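Local structure of transcription factor GAMBIF1 (Anopheles gambiae, 1BVO) at residues L14-I28 with T96-K108. The protein probably binds regulatory DNA sequence-specifically and activates RNA polymerase II transcription as a Rel-family factor, of which this chain is the specificity domain. Numbering follows the deposited sequence.
Sequences LRFRYECEGRSAGSI and TFNNLGIQCVKKK. With nucleotides of chain B; nucleotides of chain A.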
loop_
_atom_site.group_PDB
_atom_site.type_symbol
_atom_site.label_atom_id
_atom_site.label_comp_id
_atom_site.label_asym_id
_atom_site.label_seq_id
_atom_site.Cartn_x
_atom_site.Cartn_y
_atom_site.Cartn_z
ATOM N N LEU C 14 16.931 -13.255 -7.882
ATOM C CA LEU C 14 16.925 -12.105 -6.996
ATOM C C LEU C 14 15.535 -11.550 -6.855
ATOM O O LEU C 14 14.812 -11.404 -7.846
ATOM C CB LEU C 14 17.868 -11.009 -7.521
ATOM C CG LEU C 14 17.951 -9.714 -6.706
ATOM C CD1 LEU C 14 18.647 -9.968 -5.381
ATOM C CD2 LEU C 14 18.692 -8.643 -7.490
ATOM N N ARG C 15 15.125 -11.328 -5.616
ATOM C CA ARG C 15 13.835 -10.743 -5.384
ATOM C C ARG C 15 14.027 -9.250 -5.515
ATOM O O ARG C 15 15.039 -8.690 -5.077
ATOM C CB ARG C 15 13.317 -11.118 -4.002
ATOM C CG ARG C 15 12.649 -9.973 -3.248
ATOM C CD ARG C 15 11.187 -10.258 -3.022
ATOM N NE ARG C 15 11.008 -11.618 -2.512
ATOM C CZ ARG C 15 10.394 -11.907 -1.371
ATOM N NH1 ARG C 15 9.895 -10.942 -0.625
ATOM N NH2 ARG C 15 10.285 -13.169 -0.978
ATOM N N PHE C 16 13.077 -8.626 -6.195
ATOM C CA PHE C 16 13.055 -7.190 -6.415
ATOM C C PHE C 16 12.511 -6.632 -5.106
ATOM O O PHE C 16 11.605 -7.225 -4.489
ATOM C CB PHE C 16 12.082 -6.832 -7.556
ATOM C CG PHE C 16 12.434 -7.428 -8.904
ATOM C CD1 PHE C 16 13.510 -8.299 -9.062
ATOM C CD2 PHE C 16 11.658 -7.127 -10.016
ATOM C CE1 PHE C 16 13.802 -8.860 -10.320
ATOM C CE2 PHE C 16 11.934 -7.676 -11.268
ATOM C CZ PHE C 16 13.009 -8.550 -11.424
ATOM N N ARG C 17 13.034 -5.494 -4.672
ATOM C CA ARG C 17 12.565 -4.928 -3.423
ATOM C C ARG C 17 11.946 -3.564 -3.630
ATOM O O ARG C 17 12.331 -2.844 -4.558
ATOM C CB ARG C 17 13.716 -4.895 -2.407
ATOM C CG ARG C 17 14.319 -6.274 -2.131
ATOM C CD ARG C 17 13.760 -6.918 -0.859
ATOM N NE ARG C 17 14.260 -8.276 -0.726
ATOM C CZ ARG C 17 13.845 -9.156 0.170
ATOM N NH1 ARG C 17 12.913 -8.847 1.046
ATOM N NH2 ARG C 17 14.356 -10.380 0.156
ATOM N N TYR C 18 10.918 -3.253 -2.842
ATOM C CA TYR C 18 10.250 -1.960 -2.930
ATOM C C TYR C 18 11.032 -0.975 -2.086
ATOM O O TYR C 18 11.712 -1.363 -1.137
ATOM C CB TYR C 18 8.813 -2.015 -2.384
ATOM C CG TYR C 18 7.854 -2.874 -3.187
ATOM C CD1 TYR C 18 7.856 -4.256 -3.049
ATOM C CD2 TYR C 18 6.948 -2.304 -4.091
ATOM C CE1 TYR C 18 7.000 -5.054 -3.785
ATOM C CE2 TYR C 18 6.080 -3.107 -4.833
ATOM C CZ TYR C 18 6.118 -4.483 -4.672
ATOM O OH TYR C 18 5.300 -5.325 -5.384
ATOM N N GLU C 19 10.927 0.301 -2.438
ATOM C CA GLU C 19 11.595 1.374 -1.716
ATOM C C GLU C 19 11.196 1.295 -0.242
ATOM O O GLU C 19 12.028 1.450 0.658
ATOM C CB GLU C 19 11.184 2.719 -2.318
ATOM C CG GLU C 19 11.954 3.907 -1.792
ATOM C CD GLU C 19 11.700 5.178 -2.598
ATOM O OE1 GLU C 19 10.853 5.155 -3.529
ATOM O OE2 GLU C 19 12.355 6.207 -2.300
ATOM N N CYS C 20 9.936 0.934 -0.011
ATOM C CA CYS C 20 9.394 0.799 1.340
ATOM C C CYS C 20 10.111 -0.272 2.166
ATOM O O CYS C 20 9.897 -0.354 3.375
ATOM C CB CYS C 20 7.909 0.442 1.279
ATOM S SG CYS C 20 7.639 -1.326 0.994
ATOM N N GLU C 21 10.908 -1.123 1.522
ATOM C CA GLU C 21 11.615 -2.175 2.252
ATOM C C GLU C 21 12.952 -1.739 2.834
ATOM O O GLU C 21 13.549 -2.470 3.634
ATOM C CB GLU C 21 11.798 -3.420 1.384
ATOM C CG GLU C 21 10.646 -4.398 1.490
ATOM C CD GLU C 21 10.841 -5.631 0.636
ATOM O OE1 GLU C 21 10.710 -5.520 -0.599
ATOM O OE2 GLU C 21 11.123 -6.719 1.190
ATOM N N GLY C 22 13.435 -0.579 2.395
ATOM C CA GLY C 22 14.685 -0.036 2.893
ATOM C C GLY C 22 15.867 -0.986 2.966
ATOM O O GLY C 22 16.477 -1.150 4.018
ATOM N N ARG C 23 16.207 -1.600 1.839
ATOM C CA ARG C 23 17.338 -2.525 1.764
ATOM C C ARG C 23 18.334 -2.049 0.713
ATOM O O ARG C 23 18.174 -0.977 0.132
ATOM C CB ARG C 23 16.852 -3.911 1.369
ATOM C CG ARG C 23 16.028 -4.628 2.416
ATOM C CD ARG C 23 15.897 -6.053 1.980
ATOM N NE ARG C 23 15.453 -6.926 3.054
ATOM C CZ ARG C 23 15.768 -8.213 3.128
ATOM N NH1 ARG C 23 16.538 -8.769 2.199
ATOM N NH2 ARG C 23 15.328 -8.939 4.138
ATOM N N SER C 24 19.331 -2.880 0.426
ATOM C CA SER C 24 20.368 -2.547 -0.557
ATOM C C SER C 24 19.967 -3.164 -1.888
ATOM O O SER C 24 20.721 -3.102 -2.875
ATOM C CB SER C 24 21.711 -3.160 -0.145
ATOM O OG SER C 24 21.763 -3.368 1.250
ATOM N N ALA C 25 18.842 -3.890 -1.825
ATOM C CA ALA C 25 18.209 -4.626 -2.925
ATOM C C ALA C 25 18.997 -5.871 -3.343
ATOM O O ALA C 25 18.425 -6.808 -3.922
ATOM C CB ALA C 25 17.937 -3.724 -4.130
ATOM N N GLY C 26 20.265 -5.918 -2.933
ATOM C CA GLY C 26 21.124 -7.048 -3.228
ATOM C C GLY C 26 21.963 -6.885 -4.470
ATOM O O GLY C 26 22.364 -5.776 -4.827
ATOM N N SER C 27 22.260 -8.019 -5.093
ATOM C CA SER C 27 23.037 -8.062 -6.319
ATOM C C SER C 27 22.520 -9.209 -7.173
ATOM O O SER C 27 22.153 -10.277 -6.667
ATOM C CB SER C 27 24.512 -8.277 -6.024
ATOM O OG SER C 27 25.034 -7.196 -5.283
ATOM N N ILE C 28 22.471 -8.948 -8.473
ATOM C CA ILE C 28 22.000 -9.902 -9.469
ATOM C C ILE C 28 23.123 -10.845 -9.847
ATOM O O ILE C 28 24.123 -10.423 -10.421
ATOM C CB ILE C 28 21.595 -9.164 -10.747
ATOM C CG1 ILE C 28 20.312 -8.386 -10.532
ATOM C CG2 ILE C 28 21.471 -10.120 -11.910
ATOM C CD1 ILE C 28 20.140 -7.326 -11.570
ATOM N N THR C 96 32.252 -5.722 -14.809
ATOM C CA THR C 96 31.485 -6.782 -14.224
ATOM C C THR C 96 30.650 -6.091 -13.155
ATOM O O THR C 96 31.185 -5.341 -12.325
ATOM C CB THR C 96 32.484 -7.825 -13.702
ATOM O OG1 THR C 96 33.164 -8.406 -14.830
ATOM C CG2 THR C 96 31.808 -8.911 -12.910
ATOM N N PHE C 97 29.329 -6.218 -13.281
ATOM C CA PHE C 97 28.412 -5.593 -12.345
ATOM C C PHE C 97 28.225 -6.505 -11.157
ATOM O O PHE C 97 27.423 -7.434 -11.202
ATOM C CB PHE C 97 27.087 -5.285 -13.028
ATOM C CG PHE C 97 27.228 -4.349 -14.181
ATOM C CD1 PHE C 97 27.508 -4.825 -15.457
ATOM C CD2 PHE C 97 27.175 -2.980 -13.968
ATOM C CE1 PHE C 97 27.729 -3.945 -16.509
ATOM C CE2 PHE C 97 27.393 -2.088 -15.014
ATOM C CZ PHE C 97 27.676 -2.572 -16.284
ATOM N N ASN C 98 28.968 -6.241 -10.092
ATOM C CA ASN C 98 28.884 -7.073 -8.910
ATOM C C ASN C 98 27.883 -6.551 -7.881
ATOM O O ASN C 98 27.503 -7.281 -6.963
ATOM C CB ASN C 98 30.261 -7.242 -8.289
ATOM C CG ASN C 98 30.941 -5.931 -8.091
ATOM O OD1 ASN C 98 30.828 -5.324 -7.031
ATOM N ND2 ASN C 98 31.543 -5.415 -9.154
ATOM N N ASN C 99 27.480 -5.287 -8.011
ATOM C CA ASN C 99 26.472 -4.717 -7.110
ATOM C C ASN C 99 25.464 -3.950 -7.960
ATOM O O ASN C 99 25.631 -2.754 -8.218
ATOM C CB ASN C 99 27.082 -3.821 -6.015
ATOM C CG ASN C 99 26.149 -3.663 -4.785
ATOM O OD1 ASN C 99 26.255 -2.689 -4.034
ATOM N ND2 ASN C 99 25.276 -4.629 -4.559
ATOM N N LEU C 100 24.509 -4.702 -8.503
ATOM C CA LEU C 100 23.434 -4.185 -9.349
ATOM C C LEU C 100 22.147 -4.821 -8.819
ATOM O O LEU C 100 21.957 -6.047 -8.905
ATOM C CB LEU C 100 23.654 -4.603 -10.814
ATOM C CG LEU C 100 23.109 -3.740 -11.967
ATOM C CD1 LEU C 100 23.736 -2.361 -11.923
ATOM C CD2 LEU C 100 23.437 -4.430 -13.274
ATOM N N GLY C 101 21.297 -4.001 -8.214
ATOM C CA GLY C 101 20.053 -4.496 -7.657
ATOM C C GLY C 101 18.849 -3.856 -8.324
ATOM O O GLY C 101 18.948 -2.763 -8.895
ATOM N N ILE C 102 17.697 -4.509 -8.195
ATOM C CA ILE C 102 16.500 -4.002 -8.831
ATOM C C ILE C 102 15.475 -3.624 -7.790
ATOM O O ILE C 102 15.074 -4.446 -6.957
ATOM C CB ILE C 102 15.976 -5.030 -9.841
ATOM C CG1 ILE C 102 17.070 -5.294 -10.866
ATOM C CG2 ILE C 102 14.741 -4.514 -10.554
ATOM C CD1 ILE C 102 16.812 -6.473 -11.730
ATOM N N GLN C 103 15.157 -2.336 -7.770
ATOM C CA GLN C 103 14.179 -1.796 -6.844
ATOM C C GLN C 103 12.918 -1.547 -7.641
ATOM O O GLN C 103 12.860 -0.674 -8.514
ATOM C CB GLN C 103 14.677 -0.502 -6.219
ATOM C CG GLN C 103 13.978 -0.135 -4.928
ATOM C CD GLN C 103 14.811 0.794 -4.070
ATOM O OE1 GLN C 103 14.729 2.019 -4.211
ATOM N NE2 GLN C 103 15.631 0.217 -3.181
ATOM N N CYS C 104 11.907 -2.344 -7.352
ATOM C CA CYS C 104 10.660 -2.257 -8.065
ATOM C C CYS C 104 9.714 -1.177 -7.612
ATOM O O CYS C 104 9.382 -1.049 -6.434
ATOM C CB CYS C 104 9.933 -3.585 -8.003
ATOM S SG CYS C 104 9.688 -4.094 -6.325
ATOM N N VAL C 105 9.262 -0.414 -8.591
ATOM C CA VAL C 105 8.293 0.617 -8.342
ATOM C C VAL C 105 6.989 -0.142 -8.339
ATOM O O VAL C 105 6.820 -1.080 -9.117
ATOM C CB VAL C 105 8.179 1.573 -9.503
ATOM C CG1 VAL C 105 7.686 2.892 -9.013
ATOM C CG2 VAL C 105 9.490 1.708 -10.234
ATOM N N LYS C 106 6.052 0.303 -7.515
ATOM C CA LYS C 106 4.728 -0.314 -7.416
ATOM C C LYS C 106 3.773 0.479 -8.338
ATOM O O LYS C 106 4.020 1.664 -8.604
ATOM C CB LYS C 106 4.262 -0.284 -5.955
ATOM C CG LYS C 106 4.350 1.074 -5.288
ATOM C CD LYS C 106 3.792 1.054 -3.865
ATOM C CE LYS C 106 3.581 2.496 -3.359
ATOM N NZ LYS C 106 2.678 2.567 -2.173
ATOM N N LYS C 107 2.677 -0.150 -8.782
ATOM C CA LYS C 107 1.716 0.483 -9.705
ATOM C C LYS C 107 1.413 1.967 -9.478
ATOM O O LYS C 107 1.580 2.778 -10.391
ATOM C CB LYS C 107 0.404 -0.322 -9.816
ATOM C CG LYS C 107 0.520 -1.617 -10.677
ATOM C CD LYS C 107 -0.819 -2.378 -10.889
ATOM C CE LYS C 107 -0.592 -3.833 -11.370
ATOM N NZ LYS C 107 0.119 -4.749 -10.379
ATOM N N LYS C 108 1.026 2.331 -8.260
ATOM C CA LYS C 108 0.720 3.733 -7.950
ATOM C C LYS C 108 1.844 4.656 -8.421
ATOM O O LYS C 108 1.586 5.722 -9.006
ATOM C CB LYS C 108 0.452 3.949 -6.441
ATOM C CG LYS C 108 0.230 2.682 -5.601
ATOM C CD LYS C 108 -0.980 2.817 -4.674
ATOM C CE LYS C 108 -2.081 1.833 -5.088
ATOM N NZ LYS C 108 -3.462 2.204 -4.646
ATOM P P DA B 9 2.565 -3.413 -6.518
ATOM O OP1 DA B 9 2.033 -2.126 -7.041
ATOM O OP2 DA B 9 3.696 -4.078 -7.209
ATOM O "O5'" DA B 9 2.802 -3.256 -4.963
ATOM C "C5'" DA B 9 1.791 -2.617 -4.211
ATOM C "C4'" DA B 9 2.051 -2.778 -2.732
ATOM O "O4'" DA B 9 1.940 -4.166 -2.368
ATOM C "C3'" DA B 9 3.403 -2.286 -2.236
ATOM O "O3'" DA B 9 3.131 -1.276 -1.255
ATOM C "C2'" DA B 9 4.067 -3.541 -1.663
ATOM C "C1'" DA B 9 2.914 -4.500 -1.398
ATOM N N9 DA B 9 3.210 -5.921 -1.580
ATOM C C8 DA B 9 3.798 -6.517 -2.670
ATOM N N7 DA B 9 3.902 -7.825 -2.565
ATOM C C5 DA B 9 3.350 -8.095 -1.318
ATOM C C6 DA B 9 3.169 -9.297 -0.614
ATOM N N6 DA B 9 3.547 -10.485 -1.087
ATOM N N1 DA B 9 2.591 -9.231 0.589
ATOM C C2 DA B 9 2.227 -8.022 1.066
ATOM N N3 DA B 9 2.356 -6.834 0.502
ATOM C C4 DA B 9 2.925 -6.933 -0.699
ATOM P P DT A 9 2.515 -3.516 -6.453
ATOM O OP1 DT A 9 2.029 -2.256 -7.056
ATOM O OP2 DT A 9 3.659 -4.221 -7.069
ATOM O "O5'" DT A 9 2.787 -3.222 -4.919
ATOM C "C5'" DT A 9 1.722 -2.740 -4.120
ATOM C "C4'" DT A 9 2.017 -2.911 -2.654
ATOM O "O4'" DT A 9 1.914 -4.299 -2.247
ATOM C "C3'" DT A 9 3.373 -2.408 -2.173
ATOM O "O3'" DT A 9 3.106 -1.400 -1.203
ATOM C "C2'" DT A 9 4.038 -3.656 -1.588
ATOM C "C1'" DT A 9 2.855 -4.540 -1.221
ATOM N N1 DT A 9 3.067 -6.020 -1.131
ATOM C C2 DT A 9 2.662 -6.690 0.026
ATOM O O2 DT A 9 2.211 -6.128 1.008
ATOM N N3 DT A 9 2.826 -8.048 -0.004
ATOM C C4 DT A 9 3.357 -8.797 -1.026
ATOM O O4 DT A 9 3.413 -10.032 -0.914
ATOM C C5 DT A 9 3.807 -8.037 -2.175
ATOM C C7 DT A 9 4.464 -8.762 -3.312
ATOM C C6 DT A 9 3.630 -6.707 -2.171
ATOM P P DT A 10 4.305 -0.564 -0.549
ATOM O OP1 DT A 10 3.909 0.866 -0.551
ATOM O OP2 DT A 10 5.593 -0.960 -1.167
ATOM O "O5'" DT A 10 4.253 -1.079 0.945
ATOM C "C5'" DT A 10 4.088 -2.462 1.176
ATOM C "C4'" DT A 10 3.747 -2.709 2.616
ATOM O "O4'" DT A 10 3.527 -4.125 2.751
ATOM C "C3'" DT A 10 4.860 -2.354 3.599
ATOM O "O3'" DT A 10 4.273 -1.756 4.756
ATOM C "C2'" DT A 10 5.586 -3.675 3.835
ATOM C "C1'" DT A 10 4.566 -4.749 3.492
ATOM N N1 DT A 10 5.106 -5.825 2.641
ATOM C C2 DT A 10 4.900 -7.146 3.011
ATOM O O2 DT A 10 4.313 -7.470 4.034
ATOM N N3 DT A 10 5.414 -8.078 2.133
ATOM C C4 DT A 10 6.102 -7.827 0.960
ATOM O O4 DT A 10 6.499 -8.771 0.265
ATOM C C5 DT A 10 6.294 -6.422 0.647
ATOM C C7 DT A 10 7.039 -6.057 -0.594
ATOM C C6 DT A 10 5.794 -5.505 1.490
HETATM O O HOH W 1 25.038 -7.510 -9.362
#
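R17 N donates to I102 O (3.2 Å), and C104 N returns a bond to R17 O (2.9 Å), so one isolated bridge satisfies both backbone polar atoms of R17. Further along, I28 N is taken up by L100 O, while L100 N donates to water 1 (3.0 Å), which lies close to I28 O and F97 O. N99 ND2 donates a hydrogen bond to S27 OG (2.7 Å), and its OD1 accepts from K76 N. Between these polar ends, I102 CG2 sits over the centre of the F16 ring and I102 CD1 meets I28 CD1. C104 SG lies over one face of the Y18 ring, a sulfur-aromatic contact (3.6 Å from the centroid); a deoxyribose covers the other. With Y18 CG beside its own backbone N (chi1 -66°), Y18 OH meets phosphate oxygen OP2 of nucleotide 9, modelled in two overlapping copies (DT9 of chain A, DA9 of chain B). E21 divides its carboxylate, OE1 accepting a hydrogen bond from Y18 N and OE2 forming a salt bridge with R17 NH1 (2.8 Å), while R17 NH2 donates to a guanine N7. Backbone bonds and apolar packing thus fix DNA-recognition loop 14-28 on 96-108, with R15, R17 and R23 directed to guanine bases.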